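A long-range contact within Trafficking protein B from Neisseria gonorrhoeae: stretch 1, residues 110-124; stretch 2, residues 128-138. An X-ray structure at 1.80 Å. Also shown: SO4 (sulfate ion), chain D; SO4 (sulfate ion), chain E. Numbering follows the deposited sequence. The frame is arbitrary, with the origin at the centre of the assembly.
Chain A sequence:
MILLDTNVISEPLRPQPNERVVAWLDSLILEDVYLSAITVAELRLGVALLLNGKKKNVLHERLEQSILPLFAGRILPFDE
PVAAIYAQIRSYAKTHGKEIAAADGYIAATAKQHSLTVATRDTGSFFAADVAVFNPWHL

Stretch 1 (110-124) TAKQHSLTVATRDTG
Stretch 2, residues 128-138: AADVAVFNPWH

Stretch 1 opens inside a helix that begins earlier in the chain, turns at S115, where phi is positive (60/44), and enters a strand at 117-119. Stretch 2 begins at the end of a helix, with A128 still helical, and forms a strand at 133-134 parallel to 117-119. Register pairs T117 with A132, V118 with V133, A119 with F134 and T120 with N135, CA-CA 4.6 to 5.2 Å.

A128 N makes a weak hydrogen bond to G124 O (3.4 Å). A129 O accepts a hydrogen bond from K112 NZ (3.0 Å); the lysine reaches it with rotamers t, t, m, t. D130 is the first residue past the helix to leave helical phi/psi (60/40), in a Schellman motif. The chain then extends. V131 (-118/145, chi1 t) points toward stretch 1. Its CG1 packs on A111 CB (3.9 Å) and V118 CG2 (4.2 Å), and its CG2 lies 3.6 Å from K112 CE.

A132 O accepts from V118 N (2.9 Å, 167°), opening the parallel ladder. V133 (-144/155, chi1 m) shares a sheet face with V118 (chi1 t); V133 CG1 lies 4.0 Å from V118 CB. V118 O receives F134 N (2.7 Å) and also contacts V133 CA (3.2 Å). F134 (-142/130, chi1 t) shares the other face with A119, but its ring leads away from stretch 1. F134 O accepts from T120 N (3.0 Å). Thus V118 bonds to the residues flanking V133, as parallel pairing requires.

N135 (-104/105, chi1 t) starts a type I turn to H138. Its OD1 accepts from W137 N (2.9 Å), and its CA contacts T120 O (3.3 Å). P136 is at -63/-5. W137 has chi1 -91°, between wells. The extended R121 (all chi near 180°) lays its guanidinium flat on W137, centres 4.0 Å apart, planes at 8°. W137 covers one face; at the edge, R121 NH1 hydrogen-bonds O4 of sulfate D (2.8 Å). H138 ND1 bonds sulfate E O1 (2.9 Å).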

ATOM      1  N   THR A 110       8.647   2.300  -4.182  1.00  9.17           N
ATOM      2  CA  THR A 110       9.288   2.987  -3.062  1.00 10.40           C
ATOM      3  C   THR A 110      10.798   3.007  -3.292  1.00 10.43           C
ATOM      4  O   THR A 110      11.444   4.042  -3.150  1.00 10.96           O
ATOM      5  CB  THR A 110       8.972   2.283  -1.712  1.00 11.56           C
ATOM      6  OG1 THR A 110       7.553   2.320  -1.476  1.00 11.68           O
ATOM      7  CG2 THR A 110       9.707   2.980  -0.553  1.00  8.40           C
ATOM      8  N   ALA A 111      11.352   1.865  -3.698  1.00 11.89           N
ATOM      9  CA  ALA A 111      12.785   1.770  -3.949  1.00 11.09           C
ATOM     10  C   ALA A 111      13.221   2.683  -5.097  1.00 13.08           C
ATOM     11  O   ALA A 111      14.220   3.392  -4.989  1.00 14.41           O
ATOM     12  CB  ALA A 111      13.162   0.321  -4.257  1.00  9.67           C
ATOM     13  N   LYS A 112      12.470   2.685  -6.192  1.00 17.12           N
ATOM     14  CA  LYS A 112      12.833   3.526  -7.331  1.00 17.46           C
ATOM     15  C   LYS A 112      12.788   5.002  -6.951  1.00 20.09           C
ATOM     16  O   LYS A 112      13.680   5.776  -7.316  1.00 16.16           O
ATOM     17  CB  LYS A 112      11.898   3.253  -8.519  1.00 22.18           C
ATOM     18  CG  LYS A 112      12.140   4.161  -9.721  1.00 26.66           C
ATOM     19  CD  LYS A 112      11.445   3.659 -10.983  1.00 31.51           C
ATOM     20  CE  LYS A 112      12.159   2.451 -11.571  1.00 36.15           C
ATOM     21  NZ  LYS A 112      11.609   2.032 -12.902  1.00 37.38           N
ATOM     22  N   GLN A 113      11.754   5.388  -6.207  1.00 18.67           N
ATOM     23  CA  GLN A 113      11.587   6.773  -5.780  1.00 22.23           C
ATOM     24  C   GLN A 113      12.761   7.261  -4.931  1.00 22.72           C
ATOM     25  O   GLN A 113      13.157   8.427  -5.026  1.00 19.11           O
ATOM     26  CB  GLN A 113      10.278   6.904  -5.000  1.00 25.12           C
ATOM     27  CG  GLN A 113       9.677   8.292  -4.991  1.00 35.12           C
ATOM     28  CD  GLN A 113      10.324   9.192  -3.984  1.00 38.79           C
ATOM     29  OE1 GLN A 113      10.516   8.803  -2.833  1.00 44.37           O
ATOM     30  NE2 GLN A 113      10.650  10.414  -4.397  1.00 39.36           N
ATOM     31  N   HIS A 114      13.331   6.360  -4.126  1.00 17.58           N
ATOM     32  CA  HIS A 114      14.448   6.699  -3.238  1.00 18.51           C
ATOM     33  C   HIS A 114      15.818   6.210  -3.698  1.00 18.82           C
ATOM     34  O   HIS A 114      16.789   6.288  -2.941  1.00 17.36           O
ATOM     35  CB  HIS A 114      14.168   6.138  -1.841  1.00 21.47           C
ATOM     36  CG  HIS A 114      13.008   6.781  -1.162  1.00 21.09           C
ATOM     37  ND1 HIS A 114      13.090   8.022  -0.564  1.00 25.22           N
ATOM     38  CD2 HIS A 114      11.723   6.377  -1.006  1.00 24.58           C
ATOM     39  CE1 HIS A 114      11.912   8.354  -0.072  1.00 24.04           C
ATOM     40  NE2 HIS A 114      11.061   7.371  -0.328  1.00 24.22           N
ATOM     41  N   SER A 115      15.883   5.691  -4.920  1.00 15.41           N
ATOM     42  CA  SER A 115      17.130   5.194  -5.500  1.00 20.03           C
ATOM     43  C   SER A 115      17.749   4.071  -4.684  1.00 19.09           C
ATOM     44  O   SER A 115      18.959   4.042  -4.468  1.00 18.17           O
ATOM     45  CB  SER A 115      18.141   6.337  -5.630  1.00 21.89           C
ATOM     46  OG  SER A 115      17.650   7.331  -6.502  1.00 23.26           O
ATOM     47  N   LEU A 116      16.917   3.135  -4.240  1.00 12.40           N
ATOM     48  CA  LEU A 116      17.396   2.020  -3.436  1.00 10.79           C
ATOM     49  C   LEU A 116      17.406   0.708  -4.192  1.00 11.53           C
ATOM     50  O   LEU A 116      16.656   0.534  -5.148  1.00 11.40           O
ATOM     51  CB  LEU A 116      16.483   1.833  -2.228  1.00 11.64           C
ATOM     52  CG  LEU A 116      16.218   3.137  -1.472  1.00 11.45           C
ATOM     53  CD1 LEU A 116      15.173   2.878  -0.374  1.00 12.28           C
ATOM     54  CD2 LEU A 116      17.507   3.628  -0.853  1.00 14.16           C
ATOM     55  N   THR A 117      18.248  -0.213  -3.733  1.00 13.38           N
ATOM     56  CA  THR A 117      18.306  -1.557  -4.298  1.00 12.43           C
ATOM     57  C   THR A 117      17.432  -2.411  -3.387  1.00 12.37           C
ATOM     58  O   THR A 117      17.573  -2.358  -2.166  1.00 12.54           O
ATOM     59  CB  THR A 117      19.713  -2.154  -4.239  1.00 14.26           C
ATOM     60  OG1 THR A 117      20.595  -1.387  -5.057  1.00 15.32           O
ATOM     61  CG2 THR A 117      19.691  -3.593  -4.734  1.00 16.54           C
ATOM     62  N   VAL A 118      16.529  -3.190  -3.975  1.00  9.04           N
ATOM     63  CA  VAL A 118      15.652  -4.052  -3.196  1.00 10.03           C
ATOM     64  C   VAL A 118      16.339  -5.376  -2.871  1.00  9.75           C
ATOM     65  O   VAL A 118      16.898  -6.021  -3.764  1.00 13.65           O
ATOM     66  CB  VAL A 118      14.347  -4.383  -3.970  1.00  9.88           C
ATOM     67  CG1 VAL A 118      13.494  -5.371  -3.152  1.00 10.35           C
ATOM     68  CG2 VAL A 118      13.549  -3.103  -4.232  1.00 12.68           C
ATOM     69  N   ALA A 119      16.336  -5.761  -1.597  1.00 11.19           N
ATOM     70  CA  ALA A 119      16.919  -7.038  -1.187  1.00  8.82           C
ATOM     71  C   ALA A 119      15.706  -7.965  -1.047  1.00 11.83           C
ATOM     72  O   ALA A 119      14.805  -7.696  -0.236  1.00 13.98           O
ATOM     73  CB  ALA A 119      17.633  -6.894   0.159  1.00  9.17           C
ATOM     74  N   THR A 120      15.684  -9.050  -1.819  1.00 11.57           N
ATOM     75  CA  THR A 120      14.548  -9.977  -1.792  1.00 12.08           C
ATOM     76  C   THR A 120      14.902 -11.342  -2.363  1.00 14.29           C
ATOM     77  O   THR A 120      15.813 -11.456  -3.172  1.00 14.31           O
ATOM     78  CB  THR A 120      13.386  -9.438  -2.632  1.00 15.63           C
ATOM     79  OG1 THR A 120      12.305 -10.379  -2.618  1.00 18.03           O
ATOM     80  CG2 THR A 120      13.837  -9.213  -4.068  1.00 17.46           C
ATOM     81  N   ARG A 121      14.172 -12.367  -1.935  1.00 15.18           N
ATOM     82  CA  ARG A 121      14.409 -13.720  -2.433  1.00 20.98           C
ATOM     83  C   ARG A 121      13.759 -13.892  -3.809  1.00 21.65           C
ATOM     84  O   ARG A 121      14.250 -14.645  -4.653  1.00 23.70           O
ATOM     85  CB  ARG A 121      13.820 -14.743  -1.466  1.00 21.48           C
ATOM     86  CG  ARG A 121      14.232 -16.180  -1.785  1.00 26.97           C
ATOM     87  CD  ARG A 121      13.706 -17.152  -0.746  1.00 27.52           C
ATOM     88  NE  ARG A 121      14.377 -18.448  -0.843  1.00 32.56           N
ATOM     89  CZ  ARG A 121      14.152 -19.466  -0.018  1.00 32.73           C
ATOM     90  NH1 ARG A 121      13.272 -19.341   0.966  1.00 33.43           N
ATOM     91  NH2 ARG A 121      14.812 -20.606  -0.170  1.00 34.71           N
ATOM     92  N   ASP A 122      12.646 -13.186  -4.013  1.00 23.89           N
ATOM     93  CA  ASP A 122      11.881 -13.230  -5.262  1.00 26.88           C
ATOM     94  C   ASP A 122      12.168 -11.999  -6.114  1.00 25.95           C
ATOM     95  O   ASP A 122      11.466 -10.989  -6.012  1.00 24.73           O
ATOM     96  CB  ASP A 122      10.384 -13.283  -4.950  1.00 32.67           C
ATOM     97  CG  ASP A 122       9.979 -14.557  -4.238  1.00 40.04           C
ATOM     98  OD1 ASP A 122       8.840 -14.607  -3.731  1.00 44.64           O
ATOM     99  OD2 ASP A 122      10.788 -15.513  -4.192  1.00 42.67           O
ATOM    100  N   THR A 123      13.182 -12.099  -6.968  1.00 21.15           N
ATOM    101  CA  THR A 123      13.604 -10.997  -7.816  1.00 23.75           C
ATOM    102  C   THR A 123      12.757 -10.773  -9.072  1.00 24.85           C
ATOM    103  O   THR A 123      12.839  -9.717  -9.696  1.00 25.32           O
ATOM    104  CB  THR A 123      15.066 -11.193  -8.245  1.00 26.45           C
ATOM    105  OG1 THR A 123      15.182 -12.390  -9.030  1.00 25.54           O
ATOM    106  CG2 THR A 123      15.954 -11.325  -7.013  1.00 25.45           C
ATOM    107  N   GLY A 124      11.939 -11.759  -9.422  1.00 25.50           N
ATOM    108  CA  GLY A 124      11.109 -11.667 -10.612  1.00 28.17           C
ATOM    109  C   GLY A 124      10.393 -10.354 -10.876  1.00 26.11           C
ATOM    110  O   GLY A 124      10.686  -9.662 -11.851  1.00 27.88           O
ATOM    111  N   ALA A 128      11.214  -6.811 -13.612  1.00 31.65           N
ATOM    112  CA  ALA A 128      10.233  -6.252 -14.535  1.00 31.28           C
ATOM    113  C   ALA A 128       9.924  -4.787 -14.215  1.00 30.73           C
ATOM    114  O   ALA A 128       9.498  -4.025 -15.086  1.00 29.81           O
ATOM    115  CB  ALA A 128       8.956  -7.083 -14.500  1.00 31.09           C
ATOM    116  N   ALA A 129      10.146  -4.396 -12.965  1.00 29.55           N
ATOM    117  CA  ALA A 129       9.906  -3.019 -12.541  1.00 30.48           C
ATOM    118  C   ALA A 129      11.118  -2.155 -12.892  1.00 31.12           C
ATOM    119  O   ALA A 129      11.109  -0.942 -12.685  1.00 31.25           O
ATOM    120  CB  ALA A 129       9.646  -2.971 -11.035  1.00 28.43           C
ATOM    121  N   ASP A 130      12.161  -2.783 -13.429  1.00 32.51           N
ATOM    122  CA  ASP A 130      13.374  -2.055 -13.790  1.00 32.34           C
ATOM    123  C   ASP A 130      13.991  -1.368 -12.573  1.00 30.62           C
ATOM    124  O   ASP A 130      14.448  -0.222 -12.650  1.00 32.16           O
ATOM    125  CB  ASP A 130      13.068  -1.011 -14.874  1.00 40.00           C
ATOM    126  CG  ASP A 130      12.969  -1.620 -16.266  1.00 45.23           C
ATOM    127  OD1 ASP A 130      14.009  -2.092 -16.783  1.00 47.53           O
ATOM    128  OD2 ASP A 130      11.854  -1.624 -16.841  1.00 48.30           O
ATOM    129  N   VAL A 131      13.984  -2.062 -11.439  1.00 24.75           N
ATOM    130  CA  VAL A 131      14.571  -1.514 -10.219  1.00 23.76           C
ATOM    131  C   VAL A 131      15.723  -2.431  -9.824  1.00 20.37           C
ATOM    132  O   VAL A 131      15.650  -3.639 -10.036  1.00 19.41           O
ATOM    133  CB  VAL A 131      13.534  -1.447  -9.062  1.00 23.30           C
ATOM    134  CG1 VAL A 131      14.196  -0.962  -7.791  1.00 27.25           C
ATOM    135  CG2 VAL A 131      12.404  -0.500  -9.438  1.00 26.44           C
ATOM    136  N   ALA A 132      16.790  -1.860  -9.275  1.00 18.12           N
ATOM    137  CA  ALA A 132      17.940  -2.670  -8.869  1.00 19.28           C
ATOM    138  C   ALA A 132      17.524  -3.658  -7.783  1.00 19.60           C
ATOM    139  O   ALA A 132      16.718  -3.332  -6.903  1.00 17.14           O
ATOM    140  CB  ALA A 132      19.048  -1.780  -8.358  1.00 19.95           C
ATOM    141  N   VAL A 133      18.073  -4.864  -7.834  1.00 16.22           N
ATOM    142  CA  VAL A 133      17.715  -5.852  -6.839  1.00 19.68           C
ATOM    143  C   VAL A 133      18.880  -6.734  -6.453  1.00 20.27           C
ATOM    144  O   VAL A 133      19.842  -6.893  -7.220  1.00 20.54           O
ATOM    145  CB  VAL A 133      16.546  -6.738  -7.339  1.00 23.38           C
ATOM    146  CG1 VAL A 133      15.342  -5.881  -7.586  1.00 26.54           C
ATOM    147  CG2 VAL A 133      16.938  -7.460  -8.625  1.00 25.16           C
ATOM    148  N   PHE A 134      18.808  -7.285  -5.248  1.00 14.80           N
ATOM    149  CA  PHE A 134      19.844  -8.188  -4.788  1.00 18.58           C
ATOM    150  C   PHE A 134      19.202  -9.310  -3.994  1.00 18.64           C
ATOM    151  O   PHE A 134      18.377  -9.066  -3.113  1.00 17.02           O
ATOM    152  CB  PHE A 134      20.878  -7.475  -3.918  1.00 19.44           C
ATOM    153  CG  PHE A 134      21.938  -8.400  -3.390  1.00 20.02           C
ATOM    154  CD1 PHE A 134      22.845  -9.003  -4.260  1.00 23.31           C
ATOM    155  CD2 PHE A 134      21.988  -8.721  -2.039  1.00 19.13           C
ATOM    156  CE1 PHE A 134      23.787  -9.920  -3.789  1.00 26.23           C
ATOM    157  CE2 PHE A 134      22.922  -9.635  -1.557  1.00 22.25           C
ATOM    158  CZ  PHE A 134      23.825 -10.234  -2.432  1.00 25.48           C
ATOM    159  N   ASN A 135      19.565 -10.544  -4.337  1.00 18.11           N
ATOM    160  CA  ASN A 135      19.033 -11.729  -3.666  1.00 14.40           C
ATOM    161  C   ASN A 135      20.133 -12.234  -2.732  1.00 15.65           C
ATOM    162  O   ASN A 135      21.113 -12.816  -3.198  1.00 15.10           O
ATOM    163  CB  ASN A 135      18.696 -12.813  -4.701  1.00 13.29           C
ATOM    164  CG  ASN A 135      18.080 -14.044  -4.077  1.00 16.41           C
ATOM    165  OD1 ASN A 135      18.252 -14.308  -2.884  1.00 16.66           O
ATOM    166  ND2 ASN A 135      17.357 -14.814  -4.881  1.00 17.97           N
ATOM    167  N   PRO A 136      19.993 -12.004  -1.406  1.00 12.76           N
ATOM    168  CA  PRO A 136      21.014 -12.458  -0.453  1.00 15.27           C
ATOM    169  C   PRO A 136      21.221 -13.974  -0.353  1.00 14.68           C
ATOM    170  O   PRO A 136      22.114 -14.432   0.369  1.00 16.67           O
ATOM    171  CB  PRO A 136      20.561 -11.840   0.874  1.00 13.35           C
ATOM    172  CG  PRO A 136      19.076 -11.791   0.737  1.00 15.48           C
ATOM    173  CD  PRO A 136      18.884 -11.329  -0.707  1.00 16.79           C
ATOM    174  N   TRP A 137      20.396 -14.758  -1.047  1.00 13.81           N
ATOM    175  CA  TRP A 137      20.585 -16.206  -1.026  1.00 14.47           C
ATOM    176  C   TRP A 137      21.762 -16.534  -1.953  1.00 14.95           C
ATOM    177  O   TRP A 137      22.296 -17.651  -1.929  1.00 14.57           O
ATOM    178  CB  TRP A 137      19.308 -16.940  -1.475  1.00 11.89           C
ATOM    179  CG  TRP A 137      18.390 -17.275  -0.347  1.00 17.51           C
ATOM    180  CD1 TRP A 137      18.221 -18.503   0.239  1.00 15.70           C
ATOM    181  CD2 TRP A 137      17.516 -16.376   0.354  1.00 15.65           C
ATOM    182  NE1 TRP A 137      17.303 -18.418   1.255  1.00 17.26           N
ATOM    183  CE2 TRP A 137      16.860 -17.130   1.349  1.00 17.29           C
ATOM    184  CE3 TRP A 137      17.233 -15.014   0.238  1.00 14.53           C
ATOM    185  CZ2 TRP A 137      15.926 -16.557   2.228  1.00 20.13           C
ATOM    186  CZ3 TRP A 137      16.308 -14.447   1.109  1.00 14.23           C
ATOM    187  CH2 TRP A 137      15.668 -15.217   2.093  1.00 13.62           C
ATOM    188  N   HIS A 138      22.169 -15.539  -2.748  1.00 15.22           N
ATOM    189  CA  HIS A 138      23.308 -15.649  -3.684  1.00 20.64           C
ATOM    190  C   HIS A 138      24.483 -14.833  -3.151  1.00 23.10           C
ATOM    191  O   HIS A 138      24.328 -14.032  -2.225  1.00 22.34           O
ATOM    192  CB  HIS A 138      22.953 -15.084  -5.070  1.00 18.07           C
ATOM    193  CG  HIS A 138      22.059 -15.971  -5.886  1.00 20.68           C
ATOM    194  ND1 HIS A 138      22.427 -17.238  -6.277  1.00 21.99           N
ATOM    195  CD2 HIS A 138      20.822 -15.758  -6.391  1.00 19.70           C
ATOM    196  CE1 HIS A 138      21.448 -17.777  -6.990  1.00 17.95           C
ATOM    197  NE2 HIS A 138      20.467 -16.901  -7.074  1.00 22.37           N
TER
HETATM  198  S   SO4 D 201      13.393 -22.857   2.417  1.00 54.59           S
HETATM  199  O1  SO4 D 201      12.155 -23.146   3.009  1.00 55.55           O
HETATM  200  O2  SO4 D 201      13.347 -22.893   0.940  1.00 55.09           O
HETATM  201  O3  SO4 D 201      14.413 -23.781   2.728  1.00 58.00           O
HETATM  202  O4  SO4 D 201      13.739 -21.505   2.646  1.00 57.04           O
HETATM  203  S   SO4 E 202      25.930 -18.053  -6.143  1.00 48.06           S
HETATM  204  O1  SO4 E 202      24.925 -18.236  -5.182  1.00 47.35           O
HETATM  205  O2  SO4 E 202      26.607 -16.737  -6.026  1.00 49.47           O
HETATM  206  O3  SO4 E 202      25.479 -18.050  -7.483  1.00 47.50           O
HETATM  207  O4  SO4 E 202      27.006 -18.941  -5.889  1.00 49.10           O